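Local atomic coordinates of putative rhamnosidase (Streptomyces avermitilis, PDB entry 3W5N), a protein that hydrolyses terminal non-reducing alpha-L-rhamnose from alpha-L-rhamnosides, including citrus flavonoids such as naringin and the arabinogalactan-protein gum arabic. Residues A[598-603]-A[956-961]; A[645-650]-A[915-920]. All coordinates share one frame; numbering follows the deposited sequence.

Contact 1: residues A[598-603]-A[956-961]. With RAM (alpha-L-rhamnopyranose), chain E.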
ATOM      1  N   PHE A 598       9.058 -10.261  -8.892  1.00 10.09           N
ATOM      2  CA  PHE A 598       9.384 -11.150  -7.789  1.00  9.99           C
ATOM      3  C   PHE A 598      10.810 -11.634  -8.021  1.00 10.49           C
ATOM      4  O   PHE A 598      11.198 -11.929  -9.159  1.00 10.69           O
ATOM      5  CB  PHE A 598       8.372 -12.298  -7.739  1.00 10.18           C
ATOM      6  CG  PHE A 598       7.012 -11.844  -7.298  1.00 10.05           C
ATOM      7  CD1 PHE A 598       6.717 -11.764  -5.934  1.00 10.25           C
ATOM      8  CD2 PHE A 598       6.061 -11.415  -8.231  1.00 10.21           C
ATOM      9  CE1 PHE A 598       5.473 -11.314  -5.499  1.00 10.37           C
ATOM     10  CE2 PHE A 598       4.824 -10.946  -7.799  1.00 10.13           C
ATOM     11  CZ  PHE A 598       4.538 -10.897  -6.435  1.00 10.10           C
ATOM     12  N   THR A 599      11.584 -11.706  -6.949  1.00 10.69           N
ATOM     13  CA  THR A 599      13.043 -11.848  -7.078  1.00 11.15           C
ATOM     14  C   THR A 599      13.639 -13.006  -6.280  1.00 11.39           C
ATOM     15  O   THR A 599      14.875 -13.129  -6.174  1.00 10.64           O
ATOM     16  CB  THR A 599      13.782 -10.543  -6.712  1.00 10.81           C
ATOM     17  OG1 THR A 599      13.344 -10.101  -5.426  1.00 11.12           O
ATOM     18  CG2 THR A 599      13.521  -9.430  -7.776  1.00 11.28           C
ATOM     19  N   PHE A 600      12.788 -13.870  -5.729  1.00 12.58           N
ATOM     20  CA  PHE A 600      13.288 -15.026  -4.988  1.00 13.32           C
ATOM     21  C   PHE A 600      12.408 -16.244  -5.224  1.00 14.75           C
ATOM     22  O   PHE A 600      11.234 -16.263  -4.832  1.00 14.30           O
ATOM     23  CB  PHE A 600      13.423 -14.738  -3.477  1.00 13.67           C
ATOM     24  CG  PHE A 600      14.434 -15.621  -2.780  1.00 14.18           C
ATOM     25  CD1 PHE A 600      14.092 -16.898  -2.337  1.00 14.66           C
ATOM     26  CD2 PHE A 600      15.751 -15.188  -2.604  1.00 14.82           C
ATOM     27  CE1 PHE A 600      15.039 -17.722  -1.725  1.00 14.73           C
ATOM     28  CE2 PHE A 600      16.691 -16.005  -1.989  1.00 14.78           C
ATOM     29  CZ  PHE A 600      16.337 -17.277  -1.552  1.00 15.00           C
ATOM     30  N   GLU A 601      12.977 -17.237  -5.898  1.00 15.42           N
ATOM     31  CA  GLU A 601      12.333 -18.543  -6.032  1.00 17.85           C
ATOM     32  C   GLU A 601      12.906 -19.475  -4.971  1.00 17.07           C
ATOM     33  O   GLU A 601      14.120 -19.562  -4.831  1.00 16.09           O
ATOM     34  CB  GLU A 601      12.629 -19.134  -7.392  1.00 20.17           C
ATOM     35  CG  GLU A 601      11.884 -18.505  -8.551  1.00 26.97           C
ATOM     36  CD  GLU A 601      11.843 -19.450  -9.737  1.00 33.30           C
ATOM     37  OE1 GLU A 601      12.500 -20.520  -9.671  1.00 35.06           O
ATOM     38  OE2 GLU A 601      11.150 -19.128 -10.729  1.00 38.54           O
ATOM     39  N   PHE A 602      12.033 -20.176  -4.251  1.00 16.93           N
ATOM     40  CA  PHE A 602      12.432 -20.983  -3.103  1.00 16.79           C
ATOM     41  C   PHE A 602      11.593 -22.246  -3.081  1.00 16.98           C
ATOM     42  O   PHE A 602      10.364 -22.168  -3.071  1.00 15.08           O
ATOM     43  CB  PHE A 602      12.198 -20.184  -1.821  1.00 17.26           C
ATOM     44  CG  PHE A 602      12.542 -20.920  -0.544  1.00 19.03           C
ATOM     45  CD1 PHE A 602      13.867 -21.176  -0.197  1.00 19.78           C
ATOM     46  CD2 PHE A 602      11.535 -21.306   0.340  1.00 18.82           C
ATOM     47  CE1 PHE A 602      14.176 -21.821   1.003  1.00 20.74           C
ATOM     48  CE2 PHE A 602      11.835 -21.954   1.534  1.00 21.18           C
ATOM     49  CZ  PHE A 602      13.162 -22.207   1.867  1.00 20.78           C
ATOM     50  N   GLU A 603      12.254 -23.405  -3.051  1.00 17.08           N
ATOM     51  CA  GLU A 603      11.537 -24.675  -2.931  1.00 20.00           C
ATOM     52  C   GLU A 603      12.333 -25.652  -2.072  1.00 19.40           C
ATOM     53  O   GLU A 603      13.548 -25.765  -2.228  1.00 19.14           O
ATOM     54  CB  GLU A 603      11.242 -25.263  -4.313  1.00 22.69           C
ATOM     55  CG  GLU A 603      10.454 -26.571  -4.277  1.00 28.96           C
ATOM     56  CD  GLU A 603      10.233 -27.186  -5.652  1.00 33.43           C
ATOM     57  OE1 GLU A 603      10.843 -26.737  -6.651  1.00 36.14           O
ATOM     58  OE2 GLU A 603       9.429 -28.140  -5.738  1.00 38.23           O
ATOM     59  N   ALA A 956      16.839 -28.527  -1.060  1.00 20.55           N
ATOM     60  CA  ALA A 956      16.386 -27.150  -1.319  1.00 19.99           C
ATOM     61  C   ALA A 956      16.969 -26.595  -2.608  1.00 21.09           C
ATOM     62  O   ALA A 956      18.089 -26.957  -3.016  1.00 20.72           O
ATOM     63  CB  ALA A 956      16.717 -26.231  -0.148  1.00 19.70           C
ATOM     64  N   ARG A 957      16.211 -25.713  -3.255  1.00 20.04           N
ATOM     65  CA  ARG A 957      16.689 -25.017  -4.437  1.00 20.57           C
ATOM     66  C   ARG A 957      16.168 -23.586  -4.375  1.00 19.27           C
ATOM     67  O   ARG A 957      15.044 -23.347  -3.932  1.00 17.45           O
ATOM     68  CB  ARG A 957      16.225 -25.708  -5.722  1.00 24.24           C
ATOM     69  CG  ARG A 957      14.713 -25.766  -5.867  1.00 30.35           C
ATOM     70  CD  ARG A 957      14.245 -26.617  -7.044  1.00 36.66           C
ATOM     71  NE  ARG A 957      14.042 -25.875  -8.292  1.00 40.88           N
ATOM     72  CZ  ARG A 957      12.998 -25.087  -8.564  1.00 42.83           C
ATOM     73  NH1 ARG A 957      12.031 -24.882  -7.671  1.00 42.41           N
ATOM     74  NH2 ARG A 957      12.927 -24.482  -9.743  1.00 45.22           N
ATOM     75  N   ALA A 958      16.990 -22.642  -4.816  1.00 17.47           N
ATOM     76  CA  ALA A 958      16.600 -21.230  -4.772  1.00 16.04           C
ATOM     77  C   ALA A 958      17.308 -20.441  -5.861  1.00 15.89           C
ATOM     78  O   ALA A 958      18.437 -20.771  -6.245  1.00 15.04           O
ATOM     79  CB  ALA A 958      16.910 -20.636  -3.411  1.00 15.97           C
ATOM     80  N   THR A 959      16.633 -19.409  -6.369  1.00 15.30           N
ATOM     81  CA  THR A 959      17.267 -18.408  -7.228  1.00 15.38           C
ATOM     82  C   THR A 959      16.890 -17.012  -6.741  1.00 15.36           C
ATOM     83  O   THR A 959      15.693 -16.695  -6.607  1.00 14.94           O
ATOM     84  CB  THR A 959      16.837 -18.553  -8.705  1.00 16.72           C
ATOM     85  OG1 THR A 959      17.148 -19.871  -9.168  1.00 19.16           O
ATOM     86  CG2 THR A 959      17.579 -17.535  -9.589  1.00 16.86           C
ATOM     87  N   PHE A 960      17.910 -16.197  -6.465  1.00 13.95           N
ATOM     88  CA  PHE A 960      17.734 -14.794  -6.089  1.00 13.22           C
ATOM     89  C   PHE A 960      18.157 -13.916  -7.255  1.00 13.16           C
ATOM     90  O   PHE A 960      19.261 -14.066  -7.783  1.00 12.89           O
ATOM     91  CB  PHE A 960      18.565 -14.469  -4.842  1.00 13.32           C
ATOM     92  CG  PHE A 960      18.576 -13.012  -4.482  1.00 13.35           C
ATOM     93  CD1 PHE A 960      17.382 -12.301  -4.326  1.00 13.31           C
ATOM     94  CD2 PHE A 960      19.790 -12.339  -4.309  1.00 13.31           C
ATOM     95  CE1 PHE A 960      17.392 -10.950  -3.987  1.00 13.55           C
ATOM     96  CE2 PHE A 960      19.804 -10.986  -3.981  1.00 13.55           C
ATOM     97  CZ  PHE A 960      18.610 -10.288  -3.824  1.00 13.65           C
ATOM     98  N   ALA A 961      17.269 -13.017  -7.686  1.00 12.69           N
ATOM     99  CA  ALA A 961      17.584 -12.122  -8.792  1.00 12.77           C
ATOM    100  C   ALA A 961      18.268 -10.874  -8.231  1.00 13.65           C
ATOM    101  O   ALA A 961      17.620  -9.852  -7.954  1.00 13.61           O
ATOM    102  CB  ALA A 961      16.320 -11.764  -9.550  1.00 12.95           C
TER
HETATM  103  C1  RAM E1204       4.946 -14.846  -7.791  1.00 25.87           C
HETATM  104  C2  RAM E1204       4.202 -14.872  -9.123  1.00 25.90           C
HETATM  105  C3  RAM E1204       3.974 -16.313  -9.560  1.00 26.36           C
HETATM  106  C4  RAM E1204       3.232 -17.081  -8.450  1.00 26.92           C
HETATM  107  C5  RAM E1204       3.986 -16.984  -7.117  1.00 27.08           C
HETATM  108  C6  RAM E1204       3.235 -17.597  -5.933  1.00 25.72           C
HETATM  109  O1  RAM E1204       6.268 -15.356  -7.992  1.00 25.70           O
HETATM  110  O2  RAM E1204       2.929 -14.228  -8.967  1.00 25.88           O
HETATM  111  O3  RAM E1204       3.217 -16.264 -10.776  1.00 27.28           O
HETATM  112  O4  RAM E1204       3.066 -18.453  -8.821  1.00 28.86           O
HETATM  113  O5  RAM E1204       4.248 -15.608  -6.796  1.00 25.24           O
HETATM  114  O   HOH W   1      15.170 -22.002  -8.466  1.00 38.23           O
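Phe600 and Phe960 meet at about a right angle: CD2 of Phe600 comes to 3.7 Å from CB of Phe960, while CE1 of Phe600 lies 3.9 Å from CB of Ala958. CG anti to the backbone N (chi1 -156°) lays the Phe600 ring along the sheet face against both CB atoms. The small methyl of Ala958 fits between this ring and that of Phe602, which turns an edge to it. Tyr927 and Tyr653 also meet Phe600 on this buried face. Strand 600-604, which leads into the helical catalytic part, is the edge strand of an antiparallel sheet whose other strands come from the C-terminal part of the chain; Glu601 N to Thr959 O (2.9 Å) and Thr959 N to Glu601 O (3.0 Å) make one hydrogen-bonded pair. On the other face, long charged chains suit the more open surroundings. Arg957, bent at chi3 (-92°), puts NH1 beside OE1 of Glu603 in a salt bridge, but the modelled separation is implausibly short and its detail doubtful. Glu601 OE1 is a long 4.0 Å from Arg957 NH2, well out of the guanidinium plane, a purely electrostatic partner. A water joins Glu601 OE1 to Thr959 OG1, which also bonds Ser968. Phe598 lays its ring face against a rhamnose, CD2 to C1 3.6 Å.

Contact 2: residues A[645-650]-A[915-920]. With RAM (alpha-L-rhamnopyranose), chain C.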
ATOM      1  N   ASN A 645       9.859  -1.703   9.151  1.00 11.18           N
ATOM      2  CA  ASN A 645      11.154  -1.903   9.853  1.00 11.94           C
ATOM      3  C   ASN A 645      11.440  -3.404   9.980  1.00 12.54           C
ATOM      4  O   ASN A 645      12.470  -3.908   9.509  1.00 12.57           O
ATOM      5  CB  ASN A 645      11.141  -1.233  11.241  1.00 12.41           C
ATOM      6  CG  ASN A 645      12.260  -1.724  12.165  1.00 13.09           C
ATOM      7  OD1 ASN A 645      13.392  -1.939  11.734  1.00 13.39           O
ATOM      8  ND2 ASN A 645      11.940  -1.887  13.442  1.00 13.03           N
ATOM      9  N   VAL A 646      10.512  -4.128  10.589  1.00 11.78           N
ATOM     10  CA  VAL A 646      10.745  -5.538  10.841  1.00 12.18           C
ATOM     11  C   VAL A 646      10.802  -6.373   9.547  1.00 11.89           C
ATOM     12  O   VAL A 646      11.599  -7.295   9.444  1.00 12.38           O
ATOM     13  CB  VAL A 646       9.771  -6.127  11.905  1.00 12.91           C
ATOM     14  CG1 VAL A 646       9.741  -5.261  13.166  1.00 12.83           C
ATOM     15  CG2 VAL A 646       8.380  -6.304  11.366  1.00 12.90           C
ATOM     16  N   PHE A 647       9.997  -6.015   8.547  1.00 11.24           N
ATOM     17  CA  PHE A 647       9.835  -6.856   7.360  1.00 10.68           C
ATOM     18  C   PHE A 647      10.784  -6.524   6.203  1.00 10.39           C
ATOM     19  O   PHE A 647      10.974  -7.353   5.314  1.00  9.77           O
ATOM     20  CB  PHE A 647       8.359  -6.839   6.877  1.00 10.72           C
ATOM     21  CG  PHE A 647       8.078  -7.783   5.734  1.00 10.65           C
ATOM     22  CD1 PHE A 647       8.065  -9.177   5.942  1.00 11.15           C
ATOM     23  CD2 PHE A 647       7.781  -7.294   4.458  1.00 10.82           C
ATOM     24  CE1 PHE A 647       7.804 -10.049   4.900  1.00 10.91           C
ATOM     25  CE2 PHE A 647       7.536  -8.171   3.401  1.00 10.86           C
ATOM     26  CZ  PHE A 647       7.531  -9.552   3.623  1.00 11.09           C
ATOM     27  N   ALA A 648      11.394  -5.340   6.224  1.00  9.99           N
ATOM     28  CA  ALA A 648      12.189  -4.897   5.075  1.00  9.95           C
ATOM     29  C   ALA A 648      13.272  -5.858   4.563  1.00 10.02           C
ATOM     30  O   ALA A 648      13.362  -6.058   3.371  1.00 10.05           O
ATOM     31  CB  ALA A 648      12.739  -3.490   5.272  1.00  9.68           C
ATOM     32  N   PRO A 649      14.093  -6.449   5.454  1.00 10.38           N
ATOM     33  CA  PRO A 649      15.111  -7.377   4.952  1.00 10.75           C
ATOM     34  C   PRO A 649      14.519  -8.581   4.180  1.00 10.71           C
ATOM     35  O   PRO A 649      15.050  -8.988   3.139  1.00 11.00           O
ATOM     36  CB  PRO A 649      15.821  -7.831   6.230  1.00 10.78           C
ATOM     37  CG  PRO A 649      15.629  -6.683   7.183  1.00 11.01           C
ATOM     38  CD  PRO A 649      14.216  -6.235   6.911  1.00 10.60           C
ATOM     39  N   THR A 650      13.400  -9.112   4.666  1.00 10.48           N
ATOM     40  CA  THR A 650      12.698 -10.183   3.949  1.00 10.08           C
ATOM     41  C   THR A 650      12.142  -9.653   2.613  1.00  9.94           C
ATOM     42  O   THR A 650      12.306 -10.304   1.587  1.00  9.57           O
ATOM     43  CB  THR A 650      11.562 -10.765   4.814  1.00 10.08           C
ATOM     44  OG1 THR A 650      12.128 -11.337   6.011  1.00 10.75           O
ATOM     45  CG2 THR A 650      10.773 -11.827   4.035  1.00 10.14           C
ATOM     46  N   ASN A 915      -3.875 -10.385   7.219  1.00 12.05           N
ATOM     47  CA  ASN A 915      -2.926 -10.051   6.142  1.00 11.62           C
ATOM     48  C   ASN A 915      -1.975  -8.908   6.568  1.00 12.12           C
ATOM     49  O   ASN A 915      -2.012  -7.827   6.006  1.00 12.25           O
ATOM     50  CB  ASN A 915      -3.697  -9.727   4.843  1.00 11.50           C
ATOM     51  CG  ASN A 915      -2.840  -9.848   3.588  1.00 11.19           C
ATOM     52  OD1 ASN A 915      -1.638 -10.105   3.654  1.00 11.13           O
ATOM     53  ND2 ASN A 915      -3.475  -9.681   2.425  1.00 10.96           N
ATOM     54  N   HIS A 916      -1.138  -9.185   7.570  1.00 12.13           N
ATOM     55  CA  HIS A 916      -0.061  -8.301   8.050  1.00 12.70           C
ATOM     56  C   HIS A 916       1.247  -9.010   7.700  1.00 13.28           C
ATOM     57  O   HIS A 916       1.370 -10.236   7.959  1.00 13.56           O
ATOM     58  CB  HIS A 916      -0.110  -8.193   9.576  1.00 13.09           C
ATOM     59  CG  HIS A 916      -0.791  -6.961  10.103  1.00 12.99           C
ATOM     60  ND1 HIS A 916      -2.148  -6.740   9.971  1.00 12.96           N
ATOM     61  CD2 HIS A 916      -0.309  -5.926  10.830  1.00 12.86           C
ATOM     62  CE1 HIS A 916      -2.465  -5.598  10.559  1.00 12.82           C
ATOM     63  NE2 HIS A 916      -1.366  -5.080  11.086  1.00 13.16           N
ATOM     64  N   TYR A 917       2.232  -8.307   7.132  1.00 12.89           N
ATOM     65  CA  TYR A 917       3.478  -9.015   6.770  1.00 12.84           C
ATOM     66  C   TYR A 917       4.511  -9.228   7.890  1.00 13.16           C
ATOM     67  O   TYR A 917       5.469  -9.995   7.704  1.00 13.32           O
ATOM     68  CB  TYR A 917       4.178  -8.434   5.517  1.00 12.74           C
ATOM     69  CG  TYR A 917       4.365  -6.934   5.485  1.00 12.57           C
ATOM     70  CD1 TYR A 917       4.914  -6.229   6.573  1.00 12.32           C
ATOM     71  CD2 TYR A 917       4.015  -6.215   4.342  1.00 12.68           C
ATOM     72  CE1 TYR A 917       5.086  -4.842   6.516  1.00 12.81           C
ATOM     73  CE2 TYR A 917       4.187  -4.833   4.275  1.00 13.02           C
ATOM     74  CZ  TYR A 917       4.706  -4.153   5.363  1.00 13.13           C
ATOM     75  OH  TYR A 917       4.855  -2.786   5.278  1.00 13.08           O
ATOM     76  N   ALA A 918       4.295  -8.600   9.046  1.00 13.50           N
ATOM     77  CA  ALA A 918       5.292  -8.595  10.137  1.00 13.82           C
ATOM     78  C   ALA A 918       5.886  -9.969  10.494  1.00 14.48           C
ATOM     79  O   ALA A 918       7.120 -10.118  10.569  1.00 13.13           O
ATOM     80  CB  ALA A 918       4.738  -7.896  11.376  1.00 13.68           C
ATOM     81  N   TYR A 919       5.027 -10.979  10.690  1.00 14.11           N
ATOM     82  CA  TYR A 919       5.502 -12.309  11.073  1.00 14.85           C
ATOM     83  C   TYR A 919       6.073 -13.119   9.902  1.00 14.22           C
ATOM     84  O   TYR A 919       6.671 -14.192  10.089  1.00 14.35           O
ATOM     85  CB  TYR A 919       4.386 -13.075  11.809  1.00 15.86           C
ATOM     86  CG  TYR A 919       4.082 -12.451  13.154  1.00 16.80           C
ATOM     87  CD1 TYR A 919       5.103 -11.889  13.912  1.00 17.61           C
ATOM     88  CD2 TYR A 919       2.784 -12.433  13.684  1.00 18.42           C
ATOM     89  CE1 TYR A 919       4.862 -11.312  15.146  1.00 18.44           C
ATOM     90  CE2 TYR A 919       2.532 -11.858  14.929  1.00 18.62           C
ATOM     91  CZ  TYR A 919       3.581 -11.306  15.653  1.00 19.16           C
ATOM     92  OH  TYR A 919       3.377 -10.740  16.889  1.00 18.90           O
ATOM     93  N   GLY A 920       5.882 -12.604   8.688  1.00 13.29           N
ATOM     94  CA  GLY A 920       6.579 -13.120   7.505  1.00 12.85           C
ATOM     95  C   GLY A 920       8.070 -12.793   7.509  1.00 12.85           C
ATOM     96  O   GLY A 920       8.794 -13.200   6.612  1.00 12.45           O
TER
HETATM   97  C1  RAM C1202      -1.702  -1.668  14.476  1.00 21.61           C
HETATM   98  C2  RAM C1202      -1.146  -1.521  13.049  1.00 22.00           C
HETATM   99  C3  RAM C1202       0.337  -1.953  12.956  1.00 19.28           C
HETATM  100  C4  RAM C1202       1.161  -1.786  14.245  1.00 20.18           C
HETATM  101  C5  RAM C1202       0.499  -0.743  15.101  1.00 20.46           C
HETATM  102  C6  RAM C1202       1.360  -0.539  16.353  1.00 20.33           C
HETATM  103  O1  RAM C1202      -2.878  -0.873  14.662  1.00 24.07           O
HETATM  104  O2  RAM C1202      -2.022  -2.240  12.141  1.00 21.98           O
HETATM  105  O3  RAM C1202       0.443  -3.343  12.684  1.00 17.49           O
HETATM  106  O4  RAM C1202       2.525  -1.379  13.998  1.00 18.20           O
HETATM  107  O5  RAM C1202      -0.787  -1.235  15.474  1.00 20.25           O
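Behind the rhamnose-binding active site of the catalytic domain, the loop that carries His916 packs on helix 641-654 through an offset stack of Tyr917 on Phe647. The ring planes are only 11° apart and the centroids 4.6 Å, so the two rings lie almost parallel but displaced. That displacement brings CB of Tyr917 over the middle of the Phe647 face, a CH-pi contact 3.7 Å from the centroid, while the Tyr917 ring slides toward the helix and puts CD1 3.5 Å from CB of Phe647. Tyr917 sets CG between its backbone N and carbonyl carbon (chi1 48°), which lays its ring beside the helix. A flat apolar residue such as phenylalanine suits this buried place: its other neighbours include Ile616 of helix 607-622. Gly920, with no side chain, lets its backbone come close to the Phe647 edge, and its N bonds back to Tyr917 O. Small Ala918 meets Val646 CG2 through its CB at 4.0 Å. Thr650 offers CG2 to Gly920 O, and its OG1 bonds Glu924 N. One residue before Tyr917, His916 NE2 reaches rhamnose O2 at 3.1 Å and O3 at 3.0 Å, while Ser913 holds its ND1. Asp643, at the start of the same helix, binds this sugar too and touches Tyr917, so the Tyr917-Phe647 pair probably forms an aromatic second shell behind the sugar pocket of this family 78 alpha-L-rhamnosidase.

Contact 2 is wholly buried near the middle of the chain, whereas contact 1 is only partly buried and lies farther out, with centres about 18 Å apart and nearest atoms about 7 Å apart. Helix 641-654 connects them: it supplies one side of contact 2, and Tyr653 near its end meets Phe600 and accepts a bond from Thr599. Their chemistry follows their places. Contact 1 joins the strand before the helical part to the C-terminal sheet by regular backbone hydrogen bonds, with aromatics inside and charges outside; contact 2 has no hydrogen bond between its segments and relies on ring stacking and small apolar residues. The active-site sugar belongs to contact 2; contact 1 lies away from the catalytic pocket, although Phe598 touches a different rhamnose.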